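Local atomic coordinates of nitrite oxidoreductase subunit A (Kuenenia stuttgartiensis, PDB entry 7B04), a protein that belongs to the NarG-like molybdopterin oxidoreductases and carries a molybdenum atom, two MD1 molecules and an iron/sulfur cluster. Residues G274-H280 and Y525-H531; Y532-T536 and W1063-H1068. Numbering follows the deposited sequence.

Contact 1. Residues G274-H280 and Y525-H531; sequences GDQAPGH and YGEGVNH. With MO (molybdenum atom), chain C; MD1 (phosphoric acid 4-(2-amino-4-oxo-3,4,5,6,-tetrahydro-pteridin-6-yl)-2-hydroxy-3,4-dimercapto-but-3-en-yl ester guanylate ester), chain D.
This is the molybdenum site of a molybdopterin oxidoreductase: the loop G274-H280 packs against the end of strand 521-525 of the five-stranded parallel sheet and the short, weakly bonded helix about 527-530, in which N530 N bonds to G526 O (3.0 Å). CA atoms come nearest at G274-H531 (6.0 Å), A277-N530 (6.1 Å) and D275-E527 (6.3 Å). G274 has phi/psi 72°/22°, a conformation suited to glycine, and a CB here would also clash with H531 CD2; its O lies 3.1 Å from E527 CG. D275, chi1 m, chi2 -27°, starts away from the helix and binds MO through OD1 and OD2, both at 2.1 Å; MD1 S12 and S13 bind MO at 2.4 and 2.3 Å, and two atoms from elsewhere complete the site. E527 (m, p, chi3 46°) folds its carboxylate toward the loop, with OE2 3.0 Å from D275 O, two acceptors without a hydrogen bond. Its N donates to MD1 O2B (3.0 Å), while G526 and G528 leave space where a CB would strike MD1. N530 (m, chi2 -26°) lies along A277 and P278, OD1 3.7 Å from A277 CA and 3.8 Å from P278 CD; OD1 is hydrogen-bonded to N539. H531 (m, chi2 173°) bonds through NE2 to H273 O. A type I turn, A277 to H280 (H280 N to A277 O 3.0 Å), brings H280 (m, chi2 180°) to Y525 (p, chi2 -83°). Their rings meet rim to rim, planes at 67°, joined by a nearly linear hydrogen bond of 2.6 Å between H280 NE2 and Y525 OH.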
# COMPACT_ATOMS: atom_id res chain seq x y z
N GLY B 274 -8.65 -1.91 -18.47
CA GLY B 274 -9.08 -3.27 -18.25
C GLY B 274 -9.98 -3.45 -17.06
O GLY B 274 -10.09 -4.56 -16.53
N ASP B 275 -10.64 -2.38 -16.62
CA ASP B 275 -11.39 -2.38 -15.38
C ASP B 275 -12.85 -2.81 -15.55
O ASP B 275 -13.46 -3.30 -14.59
CB ASP B 275 -11.34 -0.99 -14.74
CG ASP B 275 -9.96 -0.64 -14.18
OD1 ASP B 275 -9.20 -1.55 -13.80
OD2 ASP B 275 -9.65 0.57 -14.12
N GLN B 276 -13.43 -2.63 -16.73
CA GLN B 276 -14.86 -2.99 -16.97
C GLN B 276 -15.01 -4.50 -16.97
O GLN B 276 -14.09 -5.14 -17.39
CB GLN B 276 -15.30 -2.41 -18.31
CG GLN B 276 -16.43 -3.14 -19.01
CD GLN B 276 -17.48 -2.31 -19.71
OE1 GLN B 276 -18.47 -1.91 -19.12
NE2 GLN B 276 -17.30 -2.12 -21.00
N ALA B 277 -16.10 -5.05 -16.44
CA ALA B 277 -16.30 -6.49 -16.65
C ALA B 277 -17.08 -6.63 -17.96
O ALA B 277 -18.27 -6.42 -17.94
CB ALA B 277 -17.06 -7.05 -15.50
N PRO B 278 -16.48 -7.10 -19.07
CA PRO B 278 -17.14 -7.09 -20.39
C PRO B 278 -18.43 -7.90 -20.46
O PRO B 278 -19.27 -7.61 -21.32
CB PRO B 278 -16.07 -7.68 -21.32
CG PRO B 278 -14.78 -7.47 -20.54
CD PRO B 278 -15.16 -7.74 -19.15
N GLY B 279 -18.60 -8.88 -19.59
CA GLY B 279 -19.81 -9.69 -19.63
C GLY B 279 -21.04 -8.98 -19.12
O GLY B 279 -22.16 -9.40 -19.43
N HIS B 280 -20.86 -7.90 -18.35
CA HIS B 280 -22.00 -7.21 -17.75
C HIS B 280 -22.95 -6.60 -18.78
O HIS B 280 -24.17 -6.75 -18.60
CB HIS B 280 -21.49 -6.16 -16.77
CG HIS B 280 -21.00 -6.73 -15.48
ND1 HIS B 280 -20.51 -5.95 -14.45
CD2 HIS B 280 -20.91 -8.01 -15.05
CE1 HIS B 280 -20.15 -6.73 -13.44
NE2 HIS B 280 -20.38 -7.98 -13.78
N TYR B 525 -15.45 -10.29 -7.99
CA TYR B 525 -14.34 -10.49 -8.91
C TYR B 525 -13.76 -9.15 -9.31
O TYR B 525 -14.33 -8.09 -9.04
CB TYR B 525 -14.76 -11.25 -10.17
CG TYR B 525 -16.12 -10.92 -10.72
CD1 TYR B 525 -17.26 -11.51 -10.20
CD2 TYR B 525 -16.26 -10.06 -11.81
CE1 TYR B 525 -18.50 -11.23 -10.72
CE2 TYR B 525 -17.50 -9.78 -12.34
CZ TYR B 525 -18.61 -10.36 -11.78
OH TYR B 525 -19.85 -10.08 -12.31
N GLY B 526 -12.63 -9.22 -9.98
CA GLY B 526 -11.94 -8.03 -10.44
C GLY B 526 -11.08 -8.35 -11.63
O GLY B 526 -11.40 -9.25 -12.41
N GLU B 527 -9.99 -7.63 -11.75
CA GLU B 527 -9.11 -7.71 -12.91
C GLU B 527 -8.10 -8.83 -12.79
O GLU B 527 -7.24 -8.97 -13.67
CB GLU B 527 -8.44 -6.36 -13.13
CG GLU B 527 -9.44 -5.32 -13.62
CD GLU B 527 -10.39 -4.86 -12.54
OE1 GLU B 527 -9.92 -4.57 -11.42
OE2 GLU B 527 -11.61 -4.81 -12.79
N GLY B 528 -8.16 -9.63 -11.72
CA GLY B 528 -7.47 -10.90 -11.74
C GLY B 528 -8.03 -11.85 -12.77
O GLY B 528 -7.33 -12.76 -13.22
N VAL B 529 -9.29 -11.65 -13.17
CA VAL B 529 -9.91 -12.43 -14.23
C VAL B 529 -10.32 -11.52 -15.38
O VAL B 529 -10.43 -11.97 -16.53
CB VAL B 529 -11.11 -13.23 -13.69
CG1 VAL B 529 -10.65 -14.22 -12.64
CG2 VAL B 529 -12.15 -12.29 -13.11
N ASN B 530 -10.56 -10.24 -15.09
CA ASN B 530 -10.92 -9.30 -16.15
C ASN B 530 -9.75 -8.91 -17.04
O ASN B 530 -9.97 -8.33 -18.11
CB ASN B 530 -11.54 -8.04 -15.55
CG ASN B 530 -13.02 -8.20 -15.24
OD1 ASN B 530 -13.71 -9.02 -15.85
ND2 ASN B 530 -13.51 -7.43 -14.28
N HIS B 531 -8.52 -9.21 -16.63
CA HIS B 531 -7.34 -8.92 -17.44
C HIS B 531 -6.88 -10.13 -18.25
O HIS B 531 -5.71 -10.23 -18.62
CB HIS B 531 -6.21 -8.40 -16.56
CG HIS B 531 -6.38 -6.97 -16.14
ND1 HIS B 531 -5.55 -6.36 -15.23
CD2 HIS B 531 -7.28 -6.04 -16.51
CE1 HIS B 531 -5.93 -5.11 -15.06
NE2 HIS B 531 -6.98 -4.89 -15.82
MO MO C . -8.17 -0.03 -12.70
PB MD1 D . -7.78 -6.42 -8.55
O3B MD1 D . -6.74 -7.00 -9.69
O1B MD1 D . -7.58 -7.17 -7.26
O2B MD1 D . -9.20 -6.60 -9.03
O3A MD1 D . -7.46 -4.81 -8.32
C10 MD1 D . -7.74 -3.88 -9.33
C11 MD1 D . -8.17 -2.54 -8.66
O11 MD1 D . -7.32 -2.44 -7.31
C12 MD1 D . -8.07 -1.54 -9.55
S12 MD1 D . -8.50 -1.87 -11.29
C13 MD1 D . -7.67 -0.07 -9.27
S13 MD1 D . -7.64 1.04 -10.70
C14 MD1 D . -7.26 0.47 -8.00
N15 MD1 D . -5.86 -0.26 -7.69
C16 MD1 D . -5.46 -0.13 -6.35
C15 MD1 D . -4.04 0.09 -5.97
O14 MD1 D . -3.20 0.17 -6.80
N17 MD1 D . -3.68 0.22 -4.53
C17 MD1 D . -4.78 0.11 -3.44
N16 MD1 D . -4.43 0.23 -2.04
N18 MD1 D . -6.23 -0.12 -3.83
C20 MD1 D . -6.58 -0.24 -5.22
N8 MD1 D . -7.91 -0.45 -5.64
C7 MD1 D . -8.28 0.47 -6.90
PA MD1 D . -5.53 -8.08 -9.39
O1A MD1 D . -4.56 -8.03 -10.54
O2A MD1 D . -4.84 -7.70 -8.11
O5' MD1 D . -6.11 -9.62 -9.26
C5' MD1 D . -6.61 -10.06 -8.03
C4' MD1 D . -6.27 -11.57 -7.79
O4' MD1 D . -6.74 -12.48 -8.97
C1' MD1 D . -5.52 -13.42 -9.19
N9 MD1 D . -5.51 -14.01 -10.55
C4 MD1 D . -6.44 -14.90 -10.89
N3 MD1 D . -7.60 -15.47 -10.14
C2 MD1 D . -8.48 -16.45 -10.78
N2 MD1 D . -9.60 -17.00 -10.05
N1 MD1 D . -8.23 -16.86 -12.14
C6 MD1 D . -7.12 -16.30 -12.86
O6 MD1 D . -6.91 -16.63 -13.97
C5 MD1 D . -6.20 -15.28 -12.18
N7 MD1 D . -5.13 -14.62 -12.60
C8 MD1 D . -4.69 -13.83 -11.60
C2' MD1 D . -4.55 -12.62 -9.02
O2' MD1 D . -3.32 -13.36 -8.76
C3' MD1 D . -5.00 -11.74 -7.69
O3' MD1 D . -4.71 -12.49 -6.48

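Contact 2. Residues Y532-T536 and W1063-H1068; sequences YFHAT and WSMPMH. With MD1 (phosphoric acid 4-(2-amino-4-oxo-3,4,5,6,-tetrahydro-pteridin-6-yl)-2-hydroxy-3,4-dimercapto-but-3-en-yl ester guanylate ester), chain D.
F533, the residue with the largest area buried by this contact, extends its ring (chi1 t, chi2 83°) into the bend of the loop W1063-H1068. M1065 (m, p, t) places its CG over one ring face: M1065 CG makes a CH-pi contact 3.9 Å from the F533 centroid, 26° off the normal, and M1065 SD, 4.5 Å from that centroid at 45°, adds an oblique Met-aromatic contact. W1063 CB meets F533 CD1 at 3.9 Å at the ring edge, and P1066 CD lies 3.9 Å from F533 CZ. CA atoms come nearest at F533-M1065 (7.2 Å) and T536-M1067 (7.5 Å). The 532-536 segment makes a type I turn, A535 N bonded to Y532 O at 3.1 Å, with H534 at the N-cap position of helix 535-541. The contact brings the start of this helix, in the molybdopterin oxidoreductase family region, against a loop more than 500 residues later in the chain; helices 882-887 and 835-840 pack beside that loop. T536, chi1 m, points its CB toward the loop; H1068 (m, chi2 173°) donates from NE2 to T536 OG1 over a very short 2.4 Å, angle 142°, its ND1 being bonded to N1095 N. M1067, m at all three chi angles, brings CE to 4.2 Å from T536 CG2. At the other end Y532 (m, chi2 -78°) turns away from the loop, and its OH donates to MD1 N7 at 2.9 Å.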
# COMPACT_ATOMS: atom_id res chain seq x y z
N TYR B 532 -7.80 -11.05 -18.55
CA TYR B 532 -7.58 -12.12 -19.51
C TYR B 532 -8.55 -11.97 -20.67
O TYR B 532 -9.62 -11.36 -20.54
CB TYR B 532 -7.73 -13.50 -18.86
CG TYR B 532 -6.64 -13.83 -17.87
CD1 TYR B 532 -5.38 -14.25 -18.30
CD2 TYR B 532 -6.86 -13.73 -16.50
CE1 TYR B 532 -4.38 -14.55 -17.40
CE2 TYR B 532 -5.86 -14.03 -15.60
CZ TYR B 532 -4.63 -14.44 -16.05
OH TYR B 532 -3.64 -14.74 -15.14
N PHE B 533 -8.17 -12.55 -21.82
CA PHE B 533 -8.87 -12.32 -23.07
C PHE B 533 -10.35 -12.66 -22.96
O PHE B 533 -11.22 -11.88 -23.37
CB PHE B 533 -8.22 -13.12 -24.19
CG PHE B 533 -8.77 -12.83 -25.56
CD1 PHE B 533 -8.32 -11.74 -26.28
CD2 PHE B 533 -9.75 -13.64 -26.11
CE1 PHE B 533 -8.82 -11.46 -27.54
CE2 PHE B 533 -10.26 -13.37 -27.37
CZ PHE B 533 -9.79 -12.28 -28.08
N HIS B 534 -10.66 -13.81 -22.38
CA HIS B 534 -12.04 -14.30 -22.34
C HIS B 534 -12.74 -13.87 -21.07
O HIS B 534 -13.59 -14.59 -20.52
CB HIS B 534 -12.06 -15.81 -22.52
CG HIS B 534 -11.61 -16.26 -23.87
ND1 HIS B 534 -12.37 -16.08 -25.01
CD2 HIS B 534 -10.46 -16.85 -24.27
CE1 HIS B 534 -11.71 -16.56 -26.05
NE2 HIS B 534 -10.55 -17.03 -25.63
N ALA B 535 -12.36 -12.70 -20.55
CA ALA B 535 -13.05 -12.13 -19.40
C ALA B 535 -14.55 -12.00 -19.67
O ALA B 535 -15.38 -12.23 -18.77
CB ALA B 535 -12.44 -10.77 -19.03
N THR B 536 -14.91 -11.65 -20.90
CA THR B 536 -16.31 -11.53 -21.29
C THR B 536 -17.09 -12.79 -20.97
O THR B 536 -18.19 -12.73 -20.38
CB THR B 536 -16.42 -11.24 -22.80
OG1 THR B 536 -15.65 -10.08 -23.12
CG2 THR B 536 -17.87 -10.99 -23.20
N TRP B 1063 -4.57 -6.77 -26.73
CA TRP B 1063 -5.37 -7.75 -27.44
C TRP B 1063 -6.68 -7.09 -27.87
O TRP B 1063 -7.38 -6.52 -27.03
CB TRP B 1063 -5.63 -8.98 -26.57
CG TRP B 1063 -4.40 -9.81 -26.34
CD1 TRP B 1063 -3.56 -9.75 -25.27
CD2 TRP B 1063 -3.88 -10.82 -27.21
NE1 TRP B 1063 -2.54 -10.67 -25.42
CE2 TRP B 1063 -2.72 -11.33 -26.61
CE3 TRP B 1063 -4.29 -11.34 -28.45
CZ2 TRP B 1063 -1.96 -12.34 -27.19
CZ3 TRP B 1063 -3.54 -12.34 -29.02
CH2 TRP B 1063 -2.39 -12.83 -28.40
N SER B 1064 -6.98 -7.16 -29.16
CA SER B 1064 -8.21 -6.57 -29.71
C SER B 1064 -9.31 -7.63 -29.71
O SER B 1064 -9.35 -8.49 -30.59
CB SER B 1064 -7.96 -6.03 -31.11
OG SER B 1064 -9.08 -5.31 -31.58
N MET B 1065 -10.22 -7.55 -28.75
CA MET B 1065 -11.30 -8.53 -28.64
C MET B 1065 -12.37 -8.29 -29.69
O MET B 1065 -12.92 -7.19 -29.76
CB MET B 1065 -11.94 -8.47 -27.27
CG MET B 1065 -11.16 -9.16 -26.20
SD MET B 1065 -9.68 -8.23 -25.82
CE MET B 1065 -9.34 -8.96 -24.24
N PRO B 1066 -12.69 -9.28 -30.53
CA PRO B 1066 -13.89 -9.14 -31.37
C PRO B 1066 -15.17 -9.02 -30.56
O PRO B 1066 -16.11 -8.35 -31.00
CB PRO B 1066 -13.87 -10.43 -32.20
CG PRO B 1066 -12.46 -10.93 -32.14
CD PRO B 1066 -11.97 -10.53 -30.78
N MET B 1067 -15.23 -9.65 -29.38
CA MET B 1067 -16.42 -9.59 -28.54
C MET B 1067 -16.66 -8.22 -27.93
O MET B 1067 -17.77 -7.95 -27.47
CB MET B 1067 -16.32 -10.63 -27.42
CG MET B 1067 -16.53 -12.07 -27.88
SD MET B 1067 -18.20 -12.35 -28.50
CE MET B 1067 -19.16 -12.18 -26.99
N HIS B 1068 -15.66 -7.35 -27.91
CA HIS B 1068 -15.77 -6.04 -27.28
C HIS B 1068 -16.02 -4.92 -28.28
O HIS B 1068 -16.02 -3.75 -27.90
CB HIS B 1068 -14.50 -5.72 -26.48
CG HIS B 1068 -14.22 -6.69 -25.38
ND1 HIS B 1068 -13.06 -6.66 -24.64
CD2 HIS B 1068 -14.95 -7.72 -24.88
CE1 HIS B 1068 -13.08 -7.63 -23.74
NE2 HIS B 1068 -14.22 -8.29 -23.87
PB MD1 D . -7.78 -6.42 -8.55
O3B MD1 D . -6.74 -7.00 -9.69
O1B MD1 D . -7.58 -7.17 -7.26
O2B MD1 D . -9.20 -6.60 -9.03
O3A MD1 D . -7.46 -4.81 -8.32
C10 MD1 D . -7.74 -3.88 -9.33
C11 MD1 D . -8.17 -2.54 -8.66
O11 MD1 D . -7.32 -2.44 -7.31
C12 MD1 D . -8.07 -1.54 -9.55
S12 MD1 D . -8.50 -1.87 -11.29
C13 MD1 D . -7.67 -0.07 -9.27
S13 MD1 D . -7.64 1.04 -10.70
C14 MD1 D . -7.26 0.47 -8.00
N15 MD1 D . -5.86 -0.26 -7.69
C16 MD1 D . -5.46 -0.13 -6.35
C15 MD1 D . -4.04 0.09 -5.97
O14 MD1 D . -3.20 0.17 -6.80
N17 MD1 D . -3.68 0.22 -4.53
C17 MD1 D . -4.78 0.11 -3.44
N16 MD1 D . -4.43 0.23 -2.04
N18 MD1 D . -6.23 -0.12 -3.83
C20 MD1 D . -6.58 -0.24 -5.22
N8 MD1 D . -7.91 -0.45 -5.64
C7 MD1 D . -8.28 0.47 -6.90
PA MD1 D . -5.53 -8.08 -9.39
O1A MD1 D . -4.56 -8.03 -10.54
O2A MD1 D . -4.84 -7.70 -8.11
O5' MD1 D . -6.11 -9.62 -9.26
C5' MD1 D . -6.61 -10.06 -8.03
C4' MD1 D . -6.27 -11.57 -7.79
O4' MD1 D . -6.74 -12.48 -8.97
C1' MD1 D . -5.52 -13.42 -9.19
N9 MD1 D . -5.51 -14.01 -10.55
C4 MD1 D . -6.44 -14.90 -10.89
N3 MD1 D . -7.60 -15.47 -10.14
C2 MD1 D . -8.48 -16.45 -10.78
N2 MD1 D . -9.60 -17.00 -10.05
N1 MD1 D . -8.23 -16.86 -12.14
C6 MD1 D . -7.12 -16.30 -12.86
O6 MD1 D . -6.91 -16.63 -13.97
C5 MD1 D . -6.20 -15.28 -12.18
N7 MD1 D . -5.13 -14.62 -12.60
C8 MD1 D . -4.69 -13.83 -11.60
C2' MD1 D . -4.55 -12.62 -9.02
O2' MD1 D . -3.32 -13.36 -8.76
C3' MD1 D . -5.00 -11.74 -7.69
O3' MD1 D . -4.71 -12.49 -6.48

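Contacts 1 and 2 are consecutive along the chain and have centres about 10 Å apart. Residues 525-531 and 532-536 run directly from the end of strand 521-525 through helix 527-530 into helix 535-541, so one continuous piece of chain serves both, meeting the loop before helix 280-283 first and the distant loop 1063-1068 next. The contacts also touch each other: P278 CB lies 3.0 Å from T536 OG1 and 3.2 Å from H1068 NE2. Both reach the same MD1: contact 1 at its sulfurs (through MO), phosphate and guanine, contact 2 at the guanine, so the buried packing runs on from the molybdenum site past the guanine end of MD1.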